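Local coordinates for protein tyrosine recombinase XerH (PDB 5JK0) that cuts and rejoins recombining DNA molecules as a site-specific tyrosine recombinase involved in chromosome segregation, at residues L102-E107 and Y152-L158; A111-S115 and Y129-L133; F184-D189 and R202-K206; A199-L203 and L257-W261. All coordinates share one frame; numbering follows the deposited sequence.

Contact 2 lies in the core-binding helices, between helices 107-117 and 123-143, and contact 1 joins their loop 102-107 to the connecting segment 152-158. Contacts 3 and 4 belong to the catalytic region that follows in the chain, on the other side of the chain's centre. Contact 2 is nested inside the loop that contact 1 closes. Their centres lie about 13 Å apart, and R130 NE probably hydrogen-bonds L158 O. Contacts 3 and 4 share R202, L203 and helix 198-211, with centres about 10 Å apart. Between the two groups the centres are about 43 to 56 Å apart, which reflects the two-part build of a tyrosine recombinase around its DNA. Contact 4 reaches the DNA backbone directly through R200.

Contact 1: L102-E107 and Y152-L158; sequences LKNIDE and YIYNITL
The chain that leaves helix 123-143 and travels on toward helix 178-190 is pinned at Y152, Y154 and T157 to the turn L102-E107 at the start of helix 107-117. Y154 gives its OH to L102 O at 2.9 Å, arriving well above the carbonyl plane, 73° out of it. I105 N reaches the same oxygen from the opposite face, so the carbonyl that holds the 3-10 turn also anchors the tyrosine. I105 O lies at the edge of the Y154 ring, 3.4 Å from CE1.

Above Y154 the second tyrosine adds a layer: Y152 CE2 sits over the centre of the Y154 ring. One face of Y152 takes the extended chain of K103 in a CH-pi contact, with CG 3.9 Å from the ring centroid and displaced toward the rim. A water bridges the two segments, 2.7 Å from Y152 OH and hydrogen-bonded also to I105 O and K103 O.

At the far end E107 OE2 gathers the linker backbone. T157 OG1 donates to its syn lone pair at 2.6 Å, and T157 N comes in from above the carboxylate plane at 3.1 Å. L158 N is modelled closer still, at a distance that is doubtful. I156 CD1 packs by E107 N, while D106 turns its carboxylate to M109 N. The arrangement is an N-capped helix start with an irregular linker laid across it, which ties the exit from the core-binding helices back onto their own bundle.

Contact 2: A111-S115 and Y129-L133; sequences AEFLS and YRIAL
L133 CD1 is the apolar point on which F113 and L114 meet. It lies at the edge of the F113 ring, 3.8 Å from CD2, and the methyl L114 CD2 comes to it tip to tip at 3.7 Å. The same L114 methyl slides past the root of Y129, 3.8 Å from its CB. The two aromatic rings approach more loosely: F113 CE2 faces the rim of the Y129 ring, 4.4 Å from CD2. F113 reaches this far because its CG stands anti to the backbone N (chi1 161°), which throws the ring across toward helix 123-143.

Behind these side chains, the short helix segments run roughly antiparallel, crossing at 149°, with axes 11.3 Å apart. That spacing is wide enough for leucine and phenylalanine side chains to fill the gap from both helices. Helix 74-93 supplies the next layer: F83 meets F113 edge-to-face, Y86 also touches its ring, and L78, P79 and K82 lie along Y129. Y117, from the helix of F113 itself, packs on that ring as well.

The polar ends of R130, E112 and S115 are engaged away from this core. R130 sends its guanidinium to L158 O, and S115 OG donates to E112 O at 2.7 Å within its own helix. E112 forms a salt bridge with R25 of a third subunit, while Y129 also packs on a DNA phosphate. Since the two segments meet almost wholly through hydrocarbon side chains, their mutual placement rests on shape and on burial of hydrocarbon; polar bonds reach instead to L158 and to the neighbouring subunit, while the DNA is met by packing.

Contact 3: F184-D189 and R202-K206; sequences FLESID and RLLIK
D189 receives two cations on one carboxylate, each from a different direction. K206 NZ lies at the syn lone pair of OD2, 3.0 Å away, with a weak second bond to OD1. R202 NH2 instead meets OD1 from above the carboxylate plane at 2.9 Å, and its bond is bent, with an angle of 137° at the hydrogen. The guanidinium and carboxylate planes stand almost perpendicular, 83° apart, so this is a single-nitrogen salt bridge and not a paired, coplanar one. The R202 chain folds at chi3 (-59°) to bring NH2 round to the acid, and its CD passes 3.6 Å from I188 O.

R202 and K206 are one helical turn apart on the same helix, which explains how both reach a single acid. The two segments belong to helices 178-190 and 198-211, successive in the chain and packed as an antiparallel helical hairpin in the catalytic region. Their local directions differ by 169°, with axes 10.6 Å apart.

Under the charged cluster, I188 fills the seam. Its CG2 touches R202 CG and K206 CE, and its CD1 meets I205 CG2 at 3.9 Å. I205 CG2 also lies at the edge of the F184 ring, 4.1 Å from CE2, while I296 and I297 of helix 286-300 pack against F184. The surrounding charge is not all complementary: R198 donates to D189 O yet brings its guanidinium close to that of R202, a crowding of cations that the carboxylate of D189 would be expected to offset.

Contact 4: A199-L203 and L257-W261; sequences ARNRL and LLKEW. With nucleotides of chain H.
R200 and W261 both carry CG anti to the backbone N (chi1 179° and 162°), and the two side chains run side by side in the same direction where helices 198-211 and 255-264 of the catalytic region pack. The aliphatic part of the arginine is thereby laid along the indole. CB makes a CH-pi contact over the six-membered ring, 3.6 Å from its centroid, and CG continues to CZ2 at 3.7 Å. A bend at chi3 (63°) then carries the guanidinium onward to the DNA.

There R200 NH2 donates to OP2 of DG4 of chain H at 2.7 Å, and NH1 makes a weak bond to the same oxygen. On its other flank NE donates to N201 OD1 at 3.0 Å, nearly straight and within the guanidinium plane, and Y288 OH in turn holds N201 ND2. NH1 also donates to C277 O, and W261 NE1 is tied to L275 O, so both partners of this CH-pi contact are also held at their polar ends.

L203 packs beside this pair: its CD2 lies 3.7 Å from W261 CD1 and equally close to L258 CD1, while its CD1 packs on L257 CB. Farther out, L257 CD2 sits over one face of the R202 guanidinium, 3.3 Å from NH1. E260 OE1 lies on the edge of that group, too distant for a salt bridge; R202 NH2 is engaged with D189. A199 CB meets W261 CB where the helices come closest in register. A hydrocarbon stem against an indole and N201 gripping NE would be expected to restrict the rotation of R200, consistent with a guanidinium preorganised to meet the DNA phosphate.

Contact 1: L102-E107 and Y152-L158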
# COMPACT_ATOMS: atom_id res chain seq x y z
N LEU D 102 8.55 3.61 -35.60
CA LEU D 102 8.86 3.62 -34.17
C LEU D 102 7.71 4.21 -33.37
O LEU D 102 7.55 3.92 -32.18
CB LEU D 102 10.14 4.42 -33.90
CG LEU D 102 11.48 3.78 -34.27
CD1 LEU D 102 12.63 4.71 -33.92
CD2 LEU D 102 11.64 2.43 -33.58
N LYS D 103 6.91 5.05 -34.02
CA LYS D 103 5.77 5.69 -33.37
C LYS D 103 4.66 4.69 -33.04
O LYS D 103 3.75 5.00 -32.28
CB LYS D 103 5.22 6.81 -34.26
CG LYS D 103 6.19 7.96 -34.47
CD LYS D 103 5.59 9.04 -35.36
CE LYS D 103 6.55 10.20 -35.56
NZ LYS D 103 6.00 11.24 -36.47
N ASN D 104 4.75 3.49 -33.62
CA ASN D 104 3.79 2.43 -33.33
C ASN D 104 4.02 1.81 -31.96
O ASN D 104 3.15 1.12 -31.42
CB ASN D 104 3.84 1.35 -34.41
CG ASN D 104 3.38 1.85 -35.76
OD1 ASN D 104 4.06 1.66 -36.77
ND2 ASN D 104 2.22 2.50 -35.79
N ILE D 105 5.20 2.06 -31.39
CA ILE D 105 5.52 1.56 -30.06
C ILE D 105 4.79 2.36 -28.99
O ILE D 105 5.01 3.57 -28.85
CB ILE D 105 7.04 1.62 -29.79
CG1 ILE D 105 7.80 0.78 -30.82
CG2 ILE D 105 7.34 1.15 -28.38
CD1 ILE D 105 9.30 0.76 -30.59
N ASP D 106 3.92 1.70 -28.24
CA ASP D 106 3.19 2.36 -27.16
C ASP D 106 3.23 1.54 -25.87
O ASP D 106 3.93 0.54 -25.78
CB ASP D 106 1.74 2.63 -27.58
CG ASP D 106 1.04 1.40 -28.13
OD1 ASP D 106 1.45 0.27 -27.80
OD2 ASP D 106 0.06 1.57 -28.89
N GLU D 107 2.45 1.98 -24.89
CA GLU D 107 2.45 1.37 -23.57
C GLU D 107 1.85 -0.04 -23.59
O GLU D 107 2.27 -0.91 -22.83
CB GLU D 107 1.68 2.25 -22.59
CG GLU D 107 2.20 2.20 -21.16
CD GLU D 107 1.71 3.38 -20.33
OE1 GLU D 107 0.88 4.16 -20.84
OE2 GLU D 107 2.17 3.52 -19.18
N TYR D 152 9.07 14.15 -30.74
CA TYR D 152 8.01 13.18 -30.50
C TYR D 152 8.09 12.69 -29.06
O TYR D 152 9.17 12.38 -28.57
CB TYR D 152 8.11 12.00 -31.48
CG TYR D 152 7.01 10.98 -31.32
CD1 TYR D 152 5.81 11.10 -32.03
CD2 TYR D 152 7.16 9.88 -30.48
CE1 TYR D 152 4.81 10.16 -31.89
CE2 TYR D 152 6.16 8.94 -30.33
CZ TYR D 152 4.98 9.09 -31.04
OH TYR D 152 3.98 8.16 -30.90
N ILE D 153 6.95 12.62 -28.39
CA ILE D 153 6.93 12.23 -26.98
C ILE D 153 6.20 10.90 -26.76
O ILE D 153 5.03 10.77 -27.09
CB ILE D 153 6.26 13.31 -26.11
CG1 ILE D 153 6.89 14.68 -26.38
CG2 ILE D 153 6.36 12.95 -24.64
CD1 ILE D 153 8.38 14.72 -26.16
N TYR D 154 6.92 9.93 -26.21
CA TYR D 154 6.33 8.64 -25.88
C TYR D 154 5.53 8.71 -24.58
O TYR D 154 4.39 8.26 -24.52
CB TYR D 154 7.41 7.56 -25.76
CG TYR D 154 7.92 7.05 -27.09
CD1 TYR D 154 7.24 6.05 -27.77
CD2 TYR D 154 9.09 7.55 -27.65
CE1 TYR D 154 7.71 5.57 -28.99
CE2 TYR D 154 9.56 7.08 -28.86
CZ TYR D 154 8.86 6.09 -29.53
OH TYR D 154 9.32 5.62 -30.73
N ASN D 155 6.16 9.28 -23.55
CA ASN D 155 5.55 9.41 -22.23
C ASN D 155 5.07 8.07 -21.68
O ASN D 155 3.94 7.94 -21.22
CB ASN D 155 4.40 10.42 -22.26
CG ASN D 155 3.96 10.84 -20.87
OD1 ASN D 155 4.70 10.69 -19.90
ND2 ASN D 155 2.75 11.38 -20.77
N ILE D 156 5.94 7.07 -21.75
CA ILE D 156 5.64 5.76 -21.19
C ILE D 156 5.74 5.81 -19.67
O ILE D 156 6.75 6.26 -19.13
CB ILE D 156 6.59 4.67 -21.74
CG1 ILE D 156 6.57 4.67 -23.27
CG2 ILE D 156 6.20 3.31 -21.19
CD1 ILE D 156 5.23 4.31 -23.86
N THR D 157 4.70 5.35 -18.99
CA THR D 157 4.67 5.40 -17.53
C THR D 157 4.66 4.00 -16.91
O THR D 157 5.34 3.76 -15.91
CB THR D 157 3.45 6.19 -17.03
OG1 THR D 157 2.25 5.58 -17.52
CG2 THR D 157 3.52 7.63 -17.50
N LEU D 158 3.88 3.10 -17.51
CA LEU D 158 3.72 1.74 -17.00
C LEU D 158 3.33 1.75 -15.52
O LEU D 158 4.05 1.22 -14.68
CB LEU D 158 5.00 0.93 -17.20
CG LEU D 158 5.42 0.66 -18.65
CD1 LEU D 158 6.77 -0.03 -18.70
CD2 LEU D 158 4.37 -0.16 -19.36
O HOH W 1 3.57 6.06 -29.21

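Contact 2: A111-S115 and Y129-L133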
# COMPACT_ATOMS: atom_id res chain seq x y z
N ALA D 111 3.67 -3.54 -22.44
CA ALA D 111 3.00 -4.38 -21.45
C ALA D 111 2.93 -5.83 -21.93
O ALA D 111 3.11 -6.76 -21.15
CB ALA D 111 1.61 -3.85 -21.14
N GLU D 112 2.67 -6.01 -23.22
CA GLU D 112 2.60 -7.34 -23.81
C GLU D 112 3.98 -7.99 -23.86
O GLU D 112 4.11 -9.19 -23.62
CB GLU D 112 2.00 -7.27 -25.22
CG GLU D 112 0.53 -6.87 -25.24
CD GLU D 112 -0.07 -6.93 -26.64
OE1 GLU D 112 0.67 -7.19 -27.60
OE2 GLU D 112 -1.30 -6.72 -26.76
N PHE D 113 5.00 -7.19 -24.15
CA PHE D 113 6.37 -7.68 -24.15
C PHE D 113 6.77 -8.19 -22.77
O PHE D 113 7.40 -9.24 -22.64
CB PHE D 113 7.34 -6.57 -24.59
CG PHE D 113 8.77 -6.82 -24.19
CD1 PHE D 113 9.53 -7.79 -24.82
CD2 PHE D 113 9.35 -6.07 -23.18
CE1 PHE D 113 10.84 -8.01 -24.45
CE2 PHE D 113 10.67 -6.29 -22.81
CZ PHE D 113 11.41 -7.26 -23.44
N LEU D 114 6.38 -7.44 -21.74
CA LEU D 114 6.70 -7.81 -20.36
C LEU D 114 6.03 -9.12 -19.95
O LEU D 114 6.66 -9.97 -19.33
CB LEU D 114 6.28 -6.70 -19.40
CG LEU D 114 7.15 -5.44 -19.39
CD1 LEU D 114 6.57 -4.40 -18.44
CD2 LEU D 114 8.58 -5.78 -18.99
N SER D 115 4.76 -9.28 -20.31
CA SER D 115 4.01 -10.48 -19.94
C SER D 115 4.63 -11.74 -20.55
O SER D 115 4.69 -12.78 -19.90
CB SER D 115 2.55 -10.35 -20.38
OG SER D 115 2.46 -10.26 -21.79
N TYR D 129 13.23 -5.12 -15.65
CA TYR D 129 12.84 -4.99 -17.05
C TYR D 129 12.05 -3.70 -17.26
O TYR D 129 12.27 -2.98 -18.23
CB TYR D 129 12.01 -6.19 -17.49
CG TYR D 129 12.82 -7.38 -17.95
CD1 TYR D 129 13.82 -7.92 -17.15
CD2 TYR D 129 12.57 -7.98 -19.17
CE1 TYR D 129 14.56 -9.01 -17.56
CE2 TYR D 129 13.31 -9.08 -19.59
CZ TYR D 129 14.30 -9.59 -18.78
OH TYR D 129 15.03 -10.68 -19.20
N ARG D 130 11.12 -3.44 -16.35
CA ARG D 130 10.28 -2.24 -16.41
C ARG D 130 11.12 -0.97 -16.32
O ARG D 130 10.96 -0.05 -17.12
CB ARG D 130 9.24 -2.27 -15.29
CG ARG D 130 8.39 -1.01 -15.20
CD ARG D 130 7.41 -1.10 -14.05
NE ARG D 130 6.67 0.14 -13.86
CZ ARG D 130 7.09 1.16 -13.12
NH1 ARG D 130 8.26 1.08 -12.49
NH2 ARG D 130 6.36 2.25 -13.00
N ILE D 131 12.03 -0.93 -15.35
CA ILE D 131 12.93 0.20 -15.16
C ILE D 131 13.80 0.43 -16.40
O ILE D 131 14.04 1.57 -16.80
CB ILE D 131 13.83 0.00 -13.93
CG1 ILE D 131 13.00 0.01 -12.65
CG2 ILE D 131 14.91 1.08 -13.86
CD1 ILE D 131 13.79 -0.29 -11.40
N ALA D 132 14.24 -0.67 -17.02
CA ALA D 132 15.06 -0.60 -18.22
C ALA D 132 14.28 0.02 -19.38
O ALA D 132 14.78 0.91 -20.07
CB ALA D 132 15.57 -1.98 -18.60
N LEU D 133 13.06 -0.46 -19.58
CA LEU D 133 12.20 0.05 -20.65
C LEU D 133 11.86 1.52 -20.45
O LEU D 133 11.85 2.30 -21.40
CB LEU D 133 10.91 -0.77 -20.74
CG LEU D 133 11.03 -2.21 -21.26
CD1 LEU D 133 9.71 -2.95 -21.09
CD2 LEU D 133 11.46 -2.21 -22.72

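Contact 3: F184-D189 and R202-K206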
# COMPACT_ATOMS: atom_id res chain seq x y z
N PHE D 184 29.75 -22.78 12.25
CA PHE D 184 30.31 -22.38 10.97
C PHE D 184 31.80 -22.04 11.09
O PHE D 184 32.60 -22.41 10.24
CB PHE D 184 29.55 -21.18 10.39
CG PHE D 184 30.09 -20.70 9.08
CD1 PHE D 184 29.79 -21.37 7.90
CD2 PHE D 184 30.88 -19.57 9.01
CE1 PHE D 184 30.29 -20.93 6.69
CE2 PHE D 184 31.38 -19.12 7.81
CZ PHE D 184 31.08 -19.80 6.64
N LEU D 185 32.15 -21.34 12.16
CA LEU D 185 33.54 -20.97 12.42
C LEU D 185 34.41 -22.21 12.61
O LEU D 185 35.57 -22.23 12.18
CB LEU D 185 33.64 -20.06 13.64
CG LEU D 185 33.12 -18.63 13.48
CD1 LEU D 185 33.10 -17.91 14.81
CD2 LEU D 185 33.97 -17.87 12.47
N GLU D 186 33.85 -23.24 13.24
CA GLU D 186 34.56 -24.50 13.44
C GLU D 186 34.82 -25.19 12.11
O GLU D 186 35.89 -25.75 11.88
CB GLU D 186 33.77 -25.42 14.36
CG GLU D 186 33.56 -24.88 15.77
CD GLU D 186 32.70 -25.80 16.61
OE1 GLU D 186 32.36 -25.42 17.75
OE2 GLU D 186 32.37 -26.91 16.14
N SER D 187 33.82 -25.15 11.23
CA SER D 187 33.88 -25.85 9.96
C SER D 187 34.90 -25.22 9.01
O SER D 187 35.40 -25.88 8.10
CB SER D 187 32.50 -25.87 9.30
OG SER D 187 31.55 -26.49 10.15
N ILE D 188 35.20 -23.94 9.22
CA ILE D 188 36.19 -23.24 8.41
C ILE D 188 37.56 -23.89 8.56
O ILE D 188 38.30 -24.05 7.59
CB ILE D 188 36.28 -21.75 8.79
CG1 ILE D 188 34.94 -21.05 8.53
CG2 ILE D 188 37.39 -21.06 8.02
CD1 ILE D 188 34.96 -19.57 8.86
N ASP D 189 37.89 -24.27 9.79
CA ASP D 189 39.18 -24.89 10.08
C ASP D 189 39.15 -26.41 9.92
O ASP D 189 40.18 -27.03 9.69
CB ASP D 189 39.63 -24.54 11.51
CG ASP D 189 39.71 -23.04 11.74
OD1 ASP D 189 40.09 -22.31 10.79
OD2 ASP D 189 39.41 -22.59 12.86
N ARG D 202 40.79 -19.18 4.38
CA ARG D 202 40.36 -19.13 5.78
C ARG D 202 40.38 -17.71 6.31
O ARG D 202 39.44 -17.27 6.96
CB ARG D 202 41.23 -20.04 6.65
CG ARG D 202 40.92 -21.52 6.51
CD ARG D 202 41.41 -22.29 7.72
NE ARG D 202 42.85 -22.14 7.92
CZ ARG D 202 43.49 -22.51 9.03
NH1 ARG D 202 44.80 -22.34 9.13
NH2 ARG D 202 42.82 -23.04 10.04
N LEU D 203 41.46 -16.99 6.01
CA LEU D 203 41.60 -15.60 6.45
C LEU D 203 40.53 -14.71 5.82
O LEU D 203 39.97 -13.84 6.47
CB LEU D 203 42.99 -15.07 6.11
CG LEU D 203 43.27 -13.61 6.48
CD1 LEU D 203 43.09 -13.37 7.97
CD2 LEU D 203 44.66 -13.19 6.03
N LEU D 204 40.24 -14.95 4.54
CA LEU D 204 39.26 -14.16 3.81
C LEU D 204 37.86 -14.30 4.39
O LEU D 204 37.17 -13.30 4.62
CB LEU D 204 39.26 -14.56 2.33
CG LEU D 204 38.20 -13.91 1.44
CD1 LEU D 204 38.34 -12.40 1.45
CD2 LEU D 204 38.27 -14.45 0.02
N ILE D 205 37.44 -15.53 4.62
CA ILE D 205 36.09 -15.81 5.11
C ILE D 205 35.90 -15.37 6.55
O ILE D 205 34.85 -14.83 6.90
CB ILE D 205 35.76 -17.32 4.97
CG1 ILE D 205 35.83 -17.74 3.50
CG2 ILE D 205 34.38 -17.62 5.54
CD1 ILE D 205 35.42 -19.17 3.25
N LYS D 206 36.91 -15.59 7.39
CA LYS D 206 36.81 -15.23 8.80
C LYS D 206 36.66 -13.72 9.01
O LYS D 206 35.89 -13.29 9.88
CB LYS D 206 38.02 -15.74 9.58
CG LYS D 206 38.00 -17.24 9.80
CD LYS D 206 38.92 -17.67 10.93
CE LYS D 206 38.88 -19.17 11.12
NZ LYS D 206 39.08 -19.58 12.54

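Contact 4: A199-L203 and L257-W261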
# COMPACT_ATOMS: atom_id res chain seq x y z
N ALA D 199 45.34 -21.09 3.65
CA ALA D 199 45.66 -19.91 4.45
C ALA D 199 44.90 -18.69 3.96
O ALA D 199 44.33 -17.94 4.75
CB ALA D 199 47.16 -19.65 4.43
N ARG D 200 44.88 -18.50 2.65
CA ARG D 200 44.22 -17.35 2.03
C ARG D 200 42.71 -17.37 2.23
O ARG D 200 42.12 -16.37 2.63
CB ARG D 200 44.54 -17.30 0.54
CG ARG D 200 43.88 -16.15 -0.20
CD ARG D 200 44.00 -16.34 -1.71
NE ARG D 200 43.29 -17.55 -2.15
CZ ARG D 200 43.39 -18.07 -3.36
NH1 ARG D 200 44.17 -17.49 -4.27
NH2 ARG D 200 42.71 -19.16 -3.67
N ASN D 201 42.10 -18.52 1.96
CA ASN D 201 40.65 -18.64 2.02
C ASN D 201 40.09 -18.56 3.43
O ASN D 201 39.05 -17.95 3.66
CB ASN D 201 40.20 -19.94 1.35
CG ASN D 201 40.47 -19.95 -0.14
OD1 ASN D 201 41.21 -19.11 -0.65
ND2 ASN D 201 39.88 -20.92 -0.84
N ARG D 202 40.79 -19.18 4.38
CA ARG D 202 40.36 -19.13 5.78
C ARG D 202 40.38 -17.71 6.31
O ARG D 202 39.44 -17.27 6.96
CB ARG D 202 41.23 -20.04 6.65
CG ARG D 202 40.92 -21.52 6.51
CD ARG D 202 41.41 -22.29 7.72
NE ARG D 202 42.85 -22.14 7.92
CZ ARG D 202 43.49 -22.51 9.03
NH1 ARG D 202 44.80 -22.34 9.13
NH2 ARG D 202 42.82 -23.04 10.04
N LEU D 203 41.46 -16.99 6.01
CA LEU D 203 41.60 -15.60 6.45
C LEU D 203 40.53 -14.71 5.82
O LEU D 203 39.97 -13.84 6.47
CB LEU D 203 42.99 -15.07 6.11
CG LEU D 203 43.27 -13.61 6.48
CD1 LEU D 203 43.09 -13.37 7.97
CD2 LEU D 203 44.66 -13.19 6.03
N LEU D 257 46.54 -16.32 11.26
CA LEU D 257 46.30 -16.55 9.84
C LEU D 257 46.96 -15.49 8.97
O LEU D 257 47.55 -15.80 7.93
CB LEU D 257 44.80 -16.59 9.55
CG LEU D 257 44.05 -17.87 9.95
CD1 LEU D 257 42.56 -17.70 9.74
CD2 LEU D 257 44.57 -19.05 9.14
N LEU D 258 46.85 -14.23 9.39
CA LEU D 258 47.39 -13.11 8.63
C LEU D 258 48.90 -13.23 8.46
O LEU D 258 49.44 -12.96 7.38
CB LEU D 258 47.03 -11.78 9.30
CG LEU D 258 47.49 -10.51 8.58
CD1 LEU D 258 46.89 -10.44 7.18
CD2 LEU D 258 47.13 -9.28 9.38
N LYS D 259 49.59 -13.62 9.53
CA LYS D 259 51.03 -13.80 9.48
C LYS D 259 51.41 -14.94 8.54
O LYS D 259 52.37 -14.83 7.77
CB LYS D 259 51.59 -14.08 10.88
N GLU D 260 50.64 -16.02 8.59
CA GLU D 260 50.91 -17.19 7.76
C GLU D 260 50.64 -16.92 6.29
O GLU D 260 51.40 -17.37 5.42
CB GLU D 260 50.06 -18.38 8.24
CG GLU D 260 50.30 -19.66 7.46
CD GLU D 260 49.42 -20.80 7.94
OE1 GLU D 260 48.60 -20.58 8.85
OE2 GLU D 260 49.56 -21.93 7.41
N TRP D 261 49.57 -16.19 6.01
CA TRP D 261 49.18 -15.90 4.63
C TRP D 261 50.15 -14.93 3.95
O TRP D 261 50.50 -15.12 2.78
CB TRP D 261 47.76 -15.35 4.58
CG TRP D 261 47.43 -14.63 3.30
CD1 TRP D 261 46.97 -13.35 3.17
CD2 TRP D 261 47.54 -15.15 1.96
NE1 TRP D 261 46.78 -13.05 1.85
CE2 TRP D 261 47.13 -14.13 1.08
CE3 TRP D 261 47.95 -16.38 1.43
CZ2 TRP D 261 47.11 -14.30 -0.30
CZ3 TRP D 261 47.93 -16.54 0.06
CH2 TRP D 261 47.52 -15.51 -0.79
P DG H 4 42.78 -19.52 -7.63
OP1 DG H 4 43.37 -18.48 -8.50
OP2 DG H 4 43.25 -19.67 -6.24
O5' DG H 4 41.18 -19.34 -7.60
C5' DG H 4 40.56 -18.30 -8.35
C4' DG H 4 40.46 -18.66 -9.82
O4' DG H 4 39.98 -20.01 -9.96
C3' DG H 4 39.47 -17.83 -10.61
O3' DG H 4 40.08 -16.62 -11.05
C2' DG H 4 39.14 -18.75 -11.79
C1' DG H 4 39.31 -20.15 -11.19
N9 DG H 4 38.04 -20.85 -10.97
C8 DG H 4 37.60 -21.40 -9.78
N7 DG H 4 36.43 -21.97 -9.88
C5 DG H 4 36.07 -21.79 -11.21
C6 DG H 4 34.90 -22.19 -11.90
O6 DG H 4 33.92 -22.81 -11.45
N1 DG H 4 34.93 -21.81 -13.24
C2 DG H 4 35.96 -21.12 -13.83
N2 DG H 4 35.81 -20.84 -15.13
N3 DG H 4 37.06 -20.74 -13.20
C4 DG H 4 37.05 -21.10 -11.89